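Local coordinates for histidine--tRNA ligase (Staphylococcus aureus, PDB 1QE0) that catalyses the ATP-dependent attachment of L-histidine to tRNA(His), releasing AMP and diphosphate, as a homodimeric class II aminoacyl-tRNA synthetase, at the interface of chains A and B. Coordinates in Å, arbitrary orientation; residue numbers count along the deposited sequence, not the author numbering. Chains: chain A/B, Histidine--tRNA ligase.

Contact 1: the interface of chains A and B. Residues chain A 11, 16, 19-20; chain B 27, 37, 39, 105.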
ATOM      1  N   ILE A  11       1.919   4.256  13.200  1.00 14.79           N
ATOM      2  CA  ILE A  11       1.949   2.822  13.066  1.00 14.02           C
ATOM      3  C   ILE A  11       3.429   2.543  13.307  1.00 13.14           C
ATOM      4  O   ILE A  11       4.280   2.905  12.503  1.00 13.47           O
ATOM      5  CB  ILE A  11       1.396   2.387  11.679  1.00 12.62           C
ATOM      6  CG1 ILE A  11      -0.125   2.471  11.710  1.00 12.30           C
ATOM      7  CG2 ILE A  11       1.752   0.965  11.363  1.00 13.86           C
ATOM      8  CD1 ILE A  11      -0.754   2.648  10.350  1.00 16.67           C
ATOM      9  N   SER A  16       3.557  -2.059  11.753  1.00  9.98           N
ATOM     10  CA  SER A  16       3.849  -1.814  10.343  1.00 11.54           C
ATOM     11  C   SER A  16       3.973  -3.101   9.565  1.00 10.37           C
ATOM     12  O   SER A  16       3.429  -3.205   8.476  1.00 14.86           O
ATOM     13  CB  SER A  16       5.076  -0.943  10.148  1.00  9.05           C
ATOM     14  OG  SER A  16       6.186  -1.529  10.759  1.00 11.98           O
ATOM     15  N   TRP A  19       0.518  -4.439   8.783  1.00  9.40           N
ATOM     16  CA  TRP A  19      -0.077  -3.623   7.713  1.00  8.48           C
ATOM     17  C   TRP A  19       0.496  -4.063   6.366  1.00  9.34           C
ATOM     18  O   TRP A  19      -0.253  -4.281   5.417  1.00 11.87           O
ATOM     19  CB  TRP A  19       0.244  -2.139   7.887  1.00  8.22           C
ATOM     20  CG  TRP A  19      -0.626  -1.453   8.825  1.00 13.15           C
ATOM     21  CD1 TRP A  19      -0.593  -1.538  10.185  1.00 19.87           C
ATOM     22  CD2 TRP A  19      -1.727  -0.606   8.502  1.00 16.94           C
ATOM     23  NE1 TRP A  19      -1.620  -0.795  10.734  1.00 17.77           N
ATOM     24  CE2 TRP A  19      -2.327  -0.212   9.718  1.00 18.84           C
ATOM     25  CE3 TRP A  19      -2.265  -0.136   7.305  1.00 14.90           C
ATOM     26  CZ2 TRP A  19      -3.444   0.621   9.763  1.00 20.26           C
ATOM     27  CZ3 TRP A  19      -3.375   0.695   7.354  1.00  9.03           C
ATOM     28  CH2 TRP A  19      -3.947   1.068   8.570  1.00 11.26           C
ATOM     29  N   ARG A  20       1.820  -4.189   6.280  1.00  5.76           N
ATOM     30  CA  ARG A  20       2.451  -4.596   5.030  1.00  8.41           C
ATOM     31  C   ARG A  20       2.038  -5.976   4.602  1.00 10.91           C
ATOM     32  O   ARG A  20       1.935  -6.248   3.411  1.00 17.27           O
ATOM     33  CB  ARG A  20       3.959  -4.516   5.101  1.00  2.00           C
ATOM     34  CG  ARG A  20       4.445  -3.116   5.371  1.00  3.93           C
ATOM     35  CD  ARG A  20       5.904  -3.039   5.085  1.00 10.38           C
ATOM     36  NE  ARG A  20       6.637  -4.042   5.845  1.00  8.83           N
ATOM     37  CZ  ARG A  20       7.287  -3.749   6.952  1.00  9.88           C
ATOM     38  NH1 ARG A  20       7.940  -4.675   7.621  1.00 10.09           N
ATOM     39  NH2 ARG A  20       7.297  -2.504   7.371  1.00 15.62           N
TER
ATOM     40  N   ASP B  27      11.355  -2.547   1.054  1.00  5.35           N
ATOM     41  CA  ASP B  27      10.999  -3.167   2.315  1.00  4.84           C
ATOM     42  C   ASP B  27      11.825  -4.427   2.505  1.00  7.85           C
ATOM     43  O   ASP B  27      12.137  -4.823   3.622  1.00 12.59           O
ATOM     44  CB  ASP B  27       9.534  -3.560   2.327  1.00  6.47           C
ATOM     45  CG  ASP B  27       8.616  -2.389   2.094  1.00 11.18           C
ATOM     46  OD1 ASP B  27       9.014  -1.241   2.443  1.00 14.04           O
ATOM     47  OD2 ASP B  27       7.502  -2.633   1.556  1.00  4.53           O
ATOM     48  N   GLU B  37       9.845  -0.328   9.691  1.00  7.61           N
ATOM     49  CA  GLU B  37       9.001   0.759   9.198  1.00  5.20           C
ATOM     50  C   GLU B  37       8.173   1.443  10.235  1.00  2.00           C
ATOM     51  O   GLU B  37       7.648   0.816  11.115  1.00  3.16           O
ATOM     52  CB  GLU B  37       8.060   0.260   8.109  1.00  3.48           C
ATOM     53  CG  GLU B  37       7.511   1.371   7.254  1.00  7.18           C
ATOM     54  CD  GLU B  37       6.330   0.961   6.390  1.00 11.20           C
ATOM     55  OE1 GLU B  37       5.739  -0.137   6.588  1.00  2.15           O
ATOM     56  OE2 GLU B  37       6.000   1.783   5.500  1.00 19.92           O
ATOM     57  N   ARG B  39       5.085   4.603  10.412  1.00  3.78           N
ATOM     58  CA  ARG B  39       4.227   5.426   9.572  1.00  3.77           C
ATOM     59  C   ARG B  39       3.672   6.491  10.481  1.00  6.83           C
ATOM     60  O   ARG B  39       3.003   6.193  11.466  1.00 10.82           O
ATOM     61  CB  ARG B  39       3.072   4.632   8.992  1.00  2.00           C
ATOM     62  CG  ARG B  39       3.490   3.382   8.352  1.00  5.60           C
ATOM     63  CD  ARG B  39       2.362   2.707   7.632  1.00  2.00           C
ATOM     64  NE  ARG B  39       2.919   1.569   6.910  1.00  2.21           N
ATOM     65  CZ  ARG B  39       2.203   0.667   6.271  1.00  2.80           C
ATOM     66  NH1 ARG B  39       0.887   0.774   6.257  1.00  5.59           N
ATOM     67  NH2 ARG B  39       2.801  -0.366   5.694  1.00  6.74           N
ATOM     68  N   TYR B 105      12.661   3.217   9.181  1.00  6.22           N
ATOM     69  CA  TYR B 105      12.484   3.710   7.817  1.00  6.56           C
ATOM     70  C   TYR B 105      11.047   4.098   7.537  1.00  7.71           C
ATOM     71  O   TYR B 105      10.134   3.749   8.287  1.00 10.42           O
ATOM     72  CB  TYR B 105      12.982   2.750   6.743  1.00  6.92           C
ATOM     73  CG  TYR B 105      12.040   1.648   6.350  1.00  7.08           C
ATOM     74  CD1 TYR B 105      11.163   1.806   5.289  1.00 11.00           C
ATOM     75  CD2 TYR B 105      12.100   0.410   6.967  1.00  5.09           C
ATOM     76  CE1 TYR B 105      10.375   0.742   4.846  1.00  5.69           C
ATOM     77  CE2 TYR B 105      11.329  -0.640   6.543  1.00  2.00           C
ATOM     78  CZ  TYR B 105      10.470  -0.480   5.488  1.00  5.24           C
ATOM     79  OH  TYR B 105       9.706  -1.550   5.081  1.00  8.50           O
TER
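Much of this contact is built from motif 1 of the class II synthetases, a long helix leading into a strand: A:Ser16, A:Trp19 and A:Arg20 of helix 13-33 meet B:Glu37 and B:Arg39, which follow that helix in the partner. Next to the helix start, A:Ile11 and B:Arg39 form an antiparallel beta bridge, with N of A:Ile11 2.8 Å from O of B:Arg39 and a reciprocal bond returning. The hydroxyl OG of A:Ser16 gives a hydrogen bond to the carbonyl O of B:Glu37 at 2.8 Å, coming from above the carbonyl plane rather than along a lone pair.

A:Arg20 turns about its CG-CD bond (chi3 -55°), runs antiparallel to the B:Glu37 side chain and bridges the interface, its NH2 2.9 Å from OE1 of B:Glu37, on the anti side and 31° out of the carboxylate plane. From within chain B, NH2 of B:Arg39 braces the same OE1 at 3.1 Å on the syn side, from the opposite face. The shared negative charge probably offsets repulsion between the two guanidiniums. NH1 of B:Arg39 lies 3.4 Å from CE3 of A:Trp19, the planes 65° apart. Over the A:Arg20 guanidinium, towards its rim, sits the hydroxyl of B:Tyr105, which donates a hydrogen bond to OD1 of B:Asp27 from above that carboxylate's plane. Together these contacts tie the motif 1 helix to the partner subunit and help hold the dimer together.

Contact 2: the interface of chains A and B. Residues chain A 37-41, 88; chain B 9-12.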
ATOM      1  N   GLU A  37      -4.227  -0.720  -9.476  1.00  3.03           N
ATOM      2  CA  GLU A  37      -4.105   0.303  -8.441  1.00  4.23           C
ATOM      3  C   GLU A  37      -3.963   1.721  -8.927  1.00  6.70           C
ATOM      4  O   GLU A  37      -3.204   1.985  -9.836  1.00 11.68           O
ATOM      5  CB  GLU A  37      -2.931   0.024  -7.517  1.00  2.00           C
ATOM      6  CG  GLU A  37      -2.963   0.941  -6.300  1.00  2.00           C
ATOM      7  CD  GLU A  37      -1.730   0.863  -5.426  1.00  2.50           C
ATOM      8  OE1 GLU A  37      -0.642   0.490  -5.902  1.00  2.00           O
ATOM      9  OE2 GLU A  37      -1.840   1.222  -4.248  1.00  5.55           O
ATOM     10  N   ILE A  38      -4.672   2.640  -8.293  1.00  3.42           N
ATOM     11  CA  ILE A  38      -4.588   4.034  -8.667  1.00  2.48           C
ATOM     12  C   ILE A  38      -4.323   4.748  -7.341  1.00  3.09           C
ATOM     13  O   ILE A  38      -4.767   4.290  -6.292  1.00  3.22           O
ATOM     14  CB  ILE A  38      -5.910   4.514  -9.324  1.00  8.69           C
ATOM     15  CG1 ILE A  38      -5.816   5.969  -9.797  1.00  3.28           C
ATOM     16  CG2 ILE A  38      -7.081   4.366  -8.352  1.00  8.01           C
ATOM     17  CD1 ILE A  38      -7.128   6.468 -10.369  1.00  2.00           C
ATOM     18  N   ARG A  39      -3.527   5.810  -7.377  1.00  3.35           N
ATOM     19  CA  ARG A  39      -3.183   6.569  -6.197  1.00  2.00           C
ATOM     20  C   ARG A  39      -3.465   8.014  -6.499  1.00  4.75           C
ATOM     21  O   ARG A  39      -2.820   8.635  -7.318  1.00 10.74           O
ATOM     22  CB  ARG A  39      -1.714   6.415  -5.884  1.00  2.00           C
ATOM     23  CG  ARG A  39      -1.217   5.011  -5.985  1.00  2.00           C
ATOM     24  CD  ARG A  39      -0.010   4.811  -5.121  1.00  2.00           C
ATOM     25  NE  ARG A  39       0.374   3.415  -5.117  1.00  2.00           N
ATOM     26  CZ  ARG A  39       1.563   3.003  -4.731  1.00  2.00           C
ATOM     27  NH1 ARG A  39       2.440   3.899  -4.325  1.00  3.27           N
ATOM     28  NH2 ARG A  39       1.895   1.722  -4.795  1.00  2.00           N
ATOM     29  N   THR A  40      -4.476   8.525  -5.839  1.00  8.00           N
ATOM     30  CA  THR A  40      -4.965   9.883  -5.979  1.00  7.70           C
ATOM     31  C   THR A  40      -4.236  10.745  -4.933  1.00 11.11           C
ATOM     32  O   THR A  40      -3.654  10.216  -3.989  1.00 16.55           O
ATOM     33  CB  THR A  40      -6.482   9.774  -5.671  1.00  9.25           C
ATOM     34  OG1 THR A  40      -7.155   9.410  -6.867  1.00  6.04           O
ATOM     35  CG2 THR A  40      -7.084  11.010  -4.990  1.00  7.70           C
ATOM     36  N   PRO A  41      -4.187  12.066  -5.120  1.00  7.95           N
ATOM     37  CA  PRO A  41      -3.520  12.949  -4.150  1.00  7.67           C
ATOM     38  C   PRO A  41      -4.229  12.919  -2.790  1.00  9.57           C
ATOM     39  O   PRO A  41      -5.410  12.548  -2.689  1.00 10.65           O
ATOM     40  CB  PRO A  41      -3.662  14.322  -4.795  1.00  4.32           C
ATOM     41  CG  PRO A  41      -3.639  13.971  -6.247  1.00  8.49           C
ATOM     42  CD  PRO A  41      -4.543  12.797  -6.338  1.00  6.26           C
ATOM     43  N   SER A  88     -10.613  11.182 -11.258  1.00 14.43           N
ATOM     44  CA  SER A  88      -9.501  10.770 -12.103  1.00 12.74           C
ATOM     45  C   SER A  88     -10.002  10.098 -13.377  1.00 11.95           C
ATOM     46  O   SER A  88      -9.417  10.265 -14.448  1.00 12.72           O
ATOM     47  CB  SER A  88      -8.585   9.816 -11.356  1.00  9.67           C
ATOM     48  OG  SER A  88      -7.480   9.497 -12.188  1.00 16.94           O
TER
ATOM     49  N   GLN B   9      -0.362  15.010  -9.055  1.00 25.32           N
ATOM     50  CA  GLN B   9      -0.587  13.991 -10.113  1.00 24.89           C
ATOM     51  C   GLN B   9      -1.113  12.656  -9.545  1.00 21.57           C
ATOM     52  O   GLN B   9      -0.845  12.326  -8.394  1.00 17.60           O
ATOM     53  CB  GLN B   9       0.711  13.710 -10.892  1.00 27.08           C
ATOM     54  CG  GLN B   9       1.851  13.204  -9.989  1.00 35.41           C
ATOM     55  CD  GLN B   9       2.897  12.322 -10.686  1.00 35.80           C
ATOM     56  OE1 GLN B   9       3.720  11.680 -10.021  1.00 34.75           O
ATOM     57  NE2 GLN B   9       2.902  12.327 -12.013  1.00 36.41           N
ATOM     58  N   ASP B  10      -1.872  11.916 -10.349  1.00 20.79           N
ATOM     59  CA  ASP B  10      -2.414  10.626  -9.930  1.00 18.00           C
ATOM     60  C   ASP B  10      -1.433   9.604 -10.417  1.00 20.44           C
ATOM     61  O   ASP B  10      -0.835   9.788 -11.482  1.00 24.55           O
ATOM     62  CB  ASP B  10      -3.708  10.274 -10.668  1.00 13.93           C
ATOM     63  CG  ASP B  10      -4.807  11.250 -10.446  1.00 15.79           C
ATOM     64  OD1 ASP B  10      -4.779  12.037  -9.487  1.00 21.12           O
ATOM     65  OD2 ASP B  10      -5.748  11.204 -11.245  1.00 24.70           O
ATOM     66  N   ILE B  11      -1.324   8.495  -9.700  1.00 18.60           N
ATOM     67  CA  ILE B  11      -0.451   7.413 -10.118  1.00 17.74           C
ATOM     68  C   ILE B  11      -1.428   6.355 -10.638  1.00 15.01           C
ATOM     69  O   ILE B  11      -2.052   5.652  -9.862  1.00 15.20           O
ATOM     70  CB  ILE B  11       0.424   6.952  -8.950  1.00 17.45           C
ATOM     71  CG1 ILE B  11       1.480   8.041  -8.663  1.00 16.93           C
ATOM     72  CG2 ILE B  11       1.054   5.633  -9.270  1.00 20.70           C
ATOM     73  CD1 ILE B  11       2.194   7.944  -7.303  1.00 12.92           C
ATOM     74  N   LEU B  12      -1.649   6.379 -11.956  1.00 14.20           N
ATOM     75  CA  LEU B  12      -2.594   5.491 -12.644  1.00 12.57           C
ATOM     76  C   LEU B  12      -2.118   4.059 -12.796  1.00  9.86           C
ATOM     77  O   LEU B  12      -0.922   3.777 -12.651  1.00 12.89           O
ATOM     78  CB  LEU B  12      -3.016   6.086 -13.993  1.00  9.70           C
ATOM     79  CG  LEU B  12      -3.619   7.495 -13.882  1.00 17.27           C
ATOM     80  CD1 LEU B  12      -3.976   8.001 -15.243  1.00 14.93           C
ATOM     81  CD2 LEU B  12      -4.838   7.530 -12.953  1.00 18.32           C
TER
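With OG anti to its backbone N (chi1 -177°), A:Ser88 points its hydroxyl from helix 82-91 towards B:Asp10, whose CG lies anti to its own carbonyl carbon (chi1 -61°), which places the carboxylate within reach of it. OG of A:Ser88 donates a hydrogen bond to OD2 of B:Asp10 at 2.6 Å, meeting the oxygen on the anti side and 33° out of the carboxylate plane. The residues A:Glu37 to A:Pro41 belong to motif 1 of the class II synthetase family, and A:Pro41 is its invariant proline; the partner supplies the segment that precedes its own motif 1 helix.

The proline ring crosses the same carboxylate from another direction, with CG 3.9 Å from OD1 of B:Asp10. OD2 faces the serine, and OD1 faces the proline ring. The backbones pair as an antiparallel bridge, which probably fixes the register: N of A:Arg39 lies 2.9 Å from O of B:Ile11, and N of B:Ile11 lies 2.8 Å from O of A:Arg39. Beside it, the aliphatic stem of A:Arg39 lies against the branched carbon of B:Ile11, CB to CB 3.8 Å. The extended chain continues to A:Glu37, where NH2 of A:Arg39 makes a salt bridge with OE1 at 3.0 Å on the syn side, within chain A.

On another flank, A:Ile38 and B:Leu12 lie side by side and point the same way, CD1 of the isoleucine 3.6 Å from CD2 of the leucine. That same CD2 of B:Leu12 approaches OG of A:Ser88 at 3.4 Å, which brings the apolar pair up to the serine-aspartate bond.

Contacts 1 and 2 lie about 21 Å apart, measured between the centres of their C-alpha atoms, on a two-fold symmetric interface. They draw on the same protein stretch in exchanged roles: Ile11, Glu37 and Arg39 occur in both, with chain A giving Ile11 to contact 1 and Arg39 to contact 2. The beta bridge thus repeats across the two-fold axis, and the Arg39-Glu37 pair is common to both contacts. The patches differ in what surrounds the bridge: helix 13-33 in contact 1, helix 82-91 in contact 2. Since each contact has its twin, every subunit uses both surfaces, as befits a homodimer built on motif 1.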